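Local coordinates for protein ribokinase RBSK (Mycobacterium tuberculosis, PDB 3GO6) that probably phosphorylates D-ribose at O-5 with ATP and a divalent cation, probably magnesium, as a homodimeric kinase of the PfkB family, at residues 217-221 with 232-236; 273-278 with 298-302. One frame throughout, in Å; residues are numbered along the deposited sequence.

Contact 1 of 2, residues 217-221 with 232-236; sequences LGVRG and EVPAP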
loop_
_atom_site.group_PDB
_atom_site.type_symbol
_atom_site.label_atom_id
_atom_site.label_comp_id
_atom_site.label_asym_id
_atom_site.label_seq_id
_atom_site.Cartn_x
_atom_site.Cartn_y
_atom_site.Cartn_z
ATOM N N LEU A 217 -21.039 3.277 17.100
ATOM C CA LEU A 217 -20.318 2.940 18.322
ATOM C C LEU A 217 -19.623 1.582 18.184
ATOM O O LEU A 217 -19.529 0.839 19.158
ATOM C CB LEU A 217 -21.315 2.858 19.493
ATOM C CG LEU A 217 -22.172 4.078 19.819
ATOM C CD1 LEU A 217 -23.222 3.694 20.860
ATOM C CD2 LEU A 217 -21.309 5.259 20.301
ATOM N N GLY A 218 -19.160 1.244 16.985
ATOM C CA GLY A 218 -18.532 -0.063 16.771
ATOM C C GLY A 218 -19.499 -1.160 17.180
ATOM O O GLY A 218 -20.625 -1.189 16.694
ATOM N N VAL A 219 -19.086 -2.029 18.110
ATOM C CA VAL A 219 -19.896 -3.199 18.532
ATOM C C VAL A 219 -21.149 -2.900 19.350
ATOM O O VAL A 219 -22.051 -3.733 19.436
ATOM C CB VAL A 219 -19.036 -4.278 19.292
ATOM C CG1 VAL A 219 -17.801 -4.666 18.475
ATOM C CG2 VAL A 219 -18.644 -3.796 20.706
ATOM N N ARG A 220 -21.214 -1.723 19.966
ATOM C CA ARG A 220 -22.400 -1.347 20.718
ATOM C C ARG A 220 -23.525 -0.851 19.808
ATOM O O ARG A 220 -24.590 -0.463 20.298
ATOM C CB ARG A 220 -22.054 -0.304 21.779
ATOM C CG ARG A 220 -21.168 -0.859 22.903
ATOM C CD ARG A 220 -20.265 0.227 23.458
ATOM N NE ARG A 220 -21.044 1.355 23.966
ATOM C CZ ARG A 220 -20.660 2.627 23.911
ATOM N NH1 ARG A 220 -19.503 2.958 23.356
ATOM N NH2 ARG A 220 -21.447 3.573 24.406
ATOM N N GLY A 221 -23.291 -0.868 18.489
ATOM C CA GLY A 221 -24.305 -0.447 17.524
ATOM C C GLY A 221 -24.202 1.037 17.192
ATOM O O GLY A 221 -23.250 1.474 16.542
ATOM N N GLU A 232 -30.082 4.609 22.244
ATOM C CA GLU A 232 -29.081 3.735 21.655
ATOM C C GLU A 232 -29.770 2.560 20.973
ATOM O O GLU A 232 -30.897 2.189 21.323
ATOM C CB GLU A 232 -28.036 3.300 22.699
ATOM C CG GLU A 232 -27.331 4.494 23.372
ATOM C CD GLU A 232 -25.924 4.200 23.883
ATOM O OE1 GLU A 232 -25.557 3.003 24.016
ATOM O OE2 GLU A 232 -25.180 5.185 24.156
ATOM N N VAL A 233 -29.104 2.010 19.964
ATOM C CA VAL A 233 -29.618 0.873 19.213
ATOM C C VAL A 233 -28.482 -0.151 19.187
ATOM O O VAL A 233 -27.419 0.138 18.622
ATOM C CB VAL A 233 -30.019 1.255 17.765
ATOM C CG1 VAL A 233 -30.534 0.040 17.013
ATOM C CG2 VAL A 233 -31.080 2.362 17.752
ATOM N N PRO A 234 -28.678 -1.320 19.839
ATOM C CA PRO A 234 -27.656 -2.375 19.864
ATOM C C PRO A 234 -27.475 -3.131 18.550
ATOM O O PRO A 234 -28.378 -3.168 17.700
ATOM C CB PRO A 234 -28.173 -3.340 20.953
ATOM C CG PRO A 234 -29.644 -3.205 20.877
ATOM C CD PRO A 234 -29.859 -1.702 20.648
ATOM N N ALA A 235 -26.296 -3.724 18.392
ATOM C CA ALA A 235 -26.002 -4.606 17.266
ATOM C C ALA A 235 -25.987 -6.044 17.775
ATOM O O ALA A 235 -25.719 -6.261 18.950
ATOM C CB ALA A 235 -24.629 -4.247 16.675
ATOM N N PRO A 236 -26.242 -7.027 16.894
ATOM C CA PRO A 236 -25.969 -8.429 17.239
ATOM C C PRO A 236 -24.534 -8.645 17.747
ATOM O O PRO A 236 -23.586 -8.018 17.246
ATOM C CB PRO A 236 -26.167 -9.161 15.909
ATOM C CG PRO A 236 -27.097 -8.291 15.136
ATOM C CD PRO A 236 -26.801 -6.890 15.535
HETATM O O HOH W 1 -21.757 -6.093 17.663
HETATM O O HOH W 2 -24.638 -4.027 21.058
HETATM O O HOH W 3 -23.263 -6.353 21.230
HETATM O O HOH W 4 -26.409 0.089 22.525
#
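The CB of Ala235 lies against the turn 217-221, 3.8 Å from Val219 O and 3.9 Å from Gly221 CA. Beside it, Gly221 CA approaches Val233 O at 3.4 Å in a CA-H...O contact (148° at the hydrogen). Direct polar pairing gives way to water here: one water donates to both Val219 O and Pro236 O, while another accepts from Ala235 N and lies 3.1 Å from Val219 O, one of several acceptors competing for its protons. A further water donates to Arg220 O and, weakly, to Glu232 OE1. At the Glu232 end of the contact Leu217 CD1 meets the carboxylate at 4.0 Å from Glu232 OE1 and also sits over one face of the Arg220 guanidinium, offset toward its rim. Arg220 bends at chi2 and chi3 to bring NH2 within 4.1 Å of Glu232 OE2, attraction at a distance beyond a salt bridge. The turn, predicted to bind ATP, follows strand 212-216 and leads into strand 222-226, which pairs with edge strand 229-233 through Val233 and Ala222; Val233 in turn packs on helix 265-282.

Contact 2 of 2, residues 273-278 with 298-302; sequences RRACAA and IDAAL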
loop_
_atom_site.group_PDB
_atom_site.type_symbol
_atom_site.label_atom_id
_atom_site.label_comp_id
_atom_site.label_asym_id
_atom_site.label_seq_id
_atom_site.Cartn_x
_atom_site.Cartn_y
_atom_site.Cartn_z
ATOM N N ARG A 273 -32.013 -0.244 13.239
ATOM C CA ARG A 273 -31.853 -1.661 13.607
ATOM C C ARG A 273 -31.224 -2.473 12.477
ATOM O O ARG A 273 -30.330 -3.280 12.715
ATOM C CB ARG A 273 -33.189 -2.289 14.032
ATOM C CG ARG A 273 -33.581 -1.870 15.449
ATOM C CD ARG A 273 -35.016 -2.230 15.808
ATOM N NE ARG A 273 -35.292 -1.811 17.182
ATOM C CZ ARG A 273 -36.494 -1.788 17.762
ATOM N NH1 ARG A 273 -37.582 -2.146 17.087
ATOM N NH2 ARG A 273 -36.607 -1.396 19.034
ATOM N N ARG A 274 -31.712 -2.267 11.259
ATOM C CA ARG A 274 -31.211 -3.004 10.103
ATOM C C ARG A 274 -29.758 -2.624 9.807
ATOM O O ARG A 274 -28.940 -3.488 9.523
ATOM C CB ARG A 274 -32.114 -2.756 8.895
ATOM C CG ARG A 274 -33.494 -3.439 9.063
ATOM C CD ARG A 274 -34.433 -3.221 7.888
ATOM N NE ARG A 274 -33.962 -3.937 6.710
ATOM C CZ ARG A 274 -34.111 -5.245 6.498
ATOM N NH1 ARG A 274 -34.737 -6.008 7.397
ATOM N NH2 ARG A 274 -33.617 -5.796 5.387
ATOM N N ALA A 275 -29.448 -1.333 9.888
ATOM C CA ALA A 275 -28.088 -0.854 9.635
ATOM C C ALA A 275 -27.130 -1.423 10.687
ATOM O O ALA A 275 -26.017 -1.865 10.354
ATOM C CB ALA A 275 -28.048 0.703 9.595
ATOM N N CYS A 276 -27.576 -1.461 11.947
ATOM C CA CYS A 276 -26.760 -2.035 13.032
ATOM C C CYS A 276 -26.485 -3.518 12.791
ATOM O O CYS A 276 -25.344 -3.965 12.931
ATOM C CB CYS A 276 -27.416 -1.829 14.413
ATOM S SG CYS A 276 -27.143 -0.197 15.105
ATOM N N ALA A 277 -27.515 -4.269 12.400
ATOM C CA ALA A 277 -27.341 -5.692 12.107
ATOM C C ALA A 277 -26.409 -5.922 10.933
ATOM O O ALA A 277 -25.551 -6.798 10.990
ATOM C CB ALA A 277 -28.697 -6.387 11.857
ATOM N N ALA A 278 -26.580 -5.151 9.858
ATOM C CA ALA A 278 -25.744 -5.325 8.660
ATOM C C ALA A 278 -24.277 -5.003 8.936
ATOM O O ALA A 278 -23.380 -5.725 8.479
ATOM C CB ALA A 278 -26.279 -4.496 7.494
ATOM N N ILE A 298 -29.690 -9.888 6.452
ATOM C CA ILE A 298 -30.029 -8.855 7.426
ATOM C C ILE A 298 -31.307 -9.267 8.188
ATOM O O ILE A 298 -31.338 -9.246 9.430
ATOM C CB ILE A 298 -30.220 -7.470 6.743
ATOM C CG1 ILE A 298 -28.901 -6.993 6.091
ATOM C CG2 ILE A 298 -30.732 -6.433 7.737
ATOM C CD1 ILE A 298 -29.090 -5.803 5.131
ATOM N N ASP A 299 -32.341 -9.643 7.429
ATOM C CA ASP A 299 -33.604 -10.153 7.996
ATOM C C ASP A 299 -33.362 -11.296 8.970
ATOM O O ASP A 299 -33.857 -11.267 10.092
ATOM C CB ASP A 299 -34.549 -10.643 6.897
ATOM C CG ASP A 299 -35.077 -9.532 6.038
ATOM O OD1 ASP A 299 -35.025 -8.360 6.472
ATOM O OD2 ASP A 299 -35.558 -9.836 4.920
ATOM N N ALA A 300 -32.593 -12.281 8.521
ATOM C CA ALA A 300 -32.270 -13.477 9.295
ATOM C C ALA A 300 -31.519 -13.171 10.584
ATOM O O ALA A 300 -31.763 -13.812 11.607
ATOM C CB ALA A 300 -31.478 -14.463 8.445
ATOM N N ALA A 301 -30.607 -12.199 10.533
ATOM C CA ALA A 301 -29.839 -11.791 11.715
ATOM C C ALA A 301 -30.713 -11.042 12.712
ATOM O O ALA A 301 -30.517 -11.144 13.920
ATOM C CB ALA A 301 -28.643 -10.931 11.310
ATOM N N LEU A 302 -31.676 -10.283 12.205
ATOM C CA LEU A 302 -32.629 -9.608 13.071
ATOM C C LEU A 302 -33.613 -10.599 13.714
ATOM O O LEU A 302 -33.920 -10.464 14.900
ATOM C CB LEU A 302 -33.365 -8.495 12.328
ATOM C CG LEU A 302 -32.573 -7.227 11.984
ATOM C CD1 LEU A 302 -33.419 -6.346 11.089
ATOM C CD2 LEU A 302 -32.164 -6.473 13.230
#
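Arg274 and Asp299 form the polar part of this helix-helix contact, a salt bridge in which one carboxylate oxygen takes both terminal nitrogens. NH1 of Arg274 donates to OD1 of Asp299, fairly straight at 161° and close to the guanidinium plane, though the modelled 2.5 Å is unusually short and its exact value doubtful; the NH2 bond to the same oxygen is weak, 3.1 Å long. The arginine chain runs extended from CB and bends at chi3 (69°), which brings the guanidinium round to the carboxylate, the two planes well out of parallel. Its NE has a weak hydrogen bond to Asn257 OD1, a second hold on the same group.

Between charge and hydrocarbon, Ile298 CG2 lies over the centre of one guanidinium face, 3.8 Å from Arg274 NH2. The aliphatic part of the arginine is used as well: its CG meets Leu302 CD1 at 3.5 Å.

Apolar contacts make up most of the rest. The other leucine branch, CD2 of Leu302, reaches Ala277 CB at 3.7 Å, and Ile298 CG1 packs on Ala278 CB at 3.9 Å. The larger Ile298 and Leu302 thus reach across to small alanines, the axes of the segments being 9.2 Å apart. With a crossing of 97°, the segments meet almost perpendicularly, and the arrangement joins the C-terminal helix 295-303 to helix 265-282 on the outside of the PfkB-family alpha/beta fold.

How the contacts relate
Contacts 1 and 2 have centres about 11 Å apart and touch directly through helix 265-282, whose Cys276 belongs to segment 273-278. Cys276 SG lies 3.7 Å from Gly221 CA and 3.5 Å from Val233 O, and Pro236 CD rests 3.7 Å from Ala277 CA. Gly221 and Cys276 both contact ADP in a structure of this protein, although no nucleotide is bound to this chain, so the junction of the contacts falls at the nucleotide site. The bound magnesium ion is about 12 Å from the side chain of Val219 and about 11 Å from that of Ala278. Contact 2 extends from this junction to the C-terminal helix.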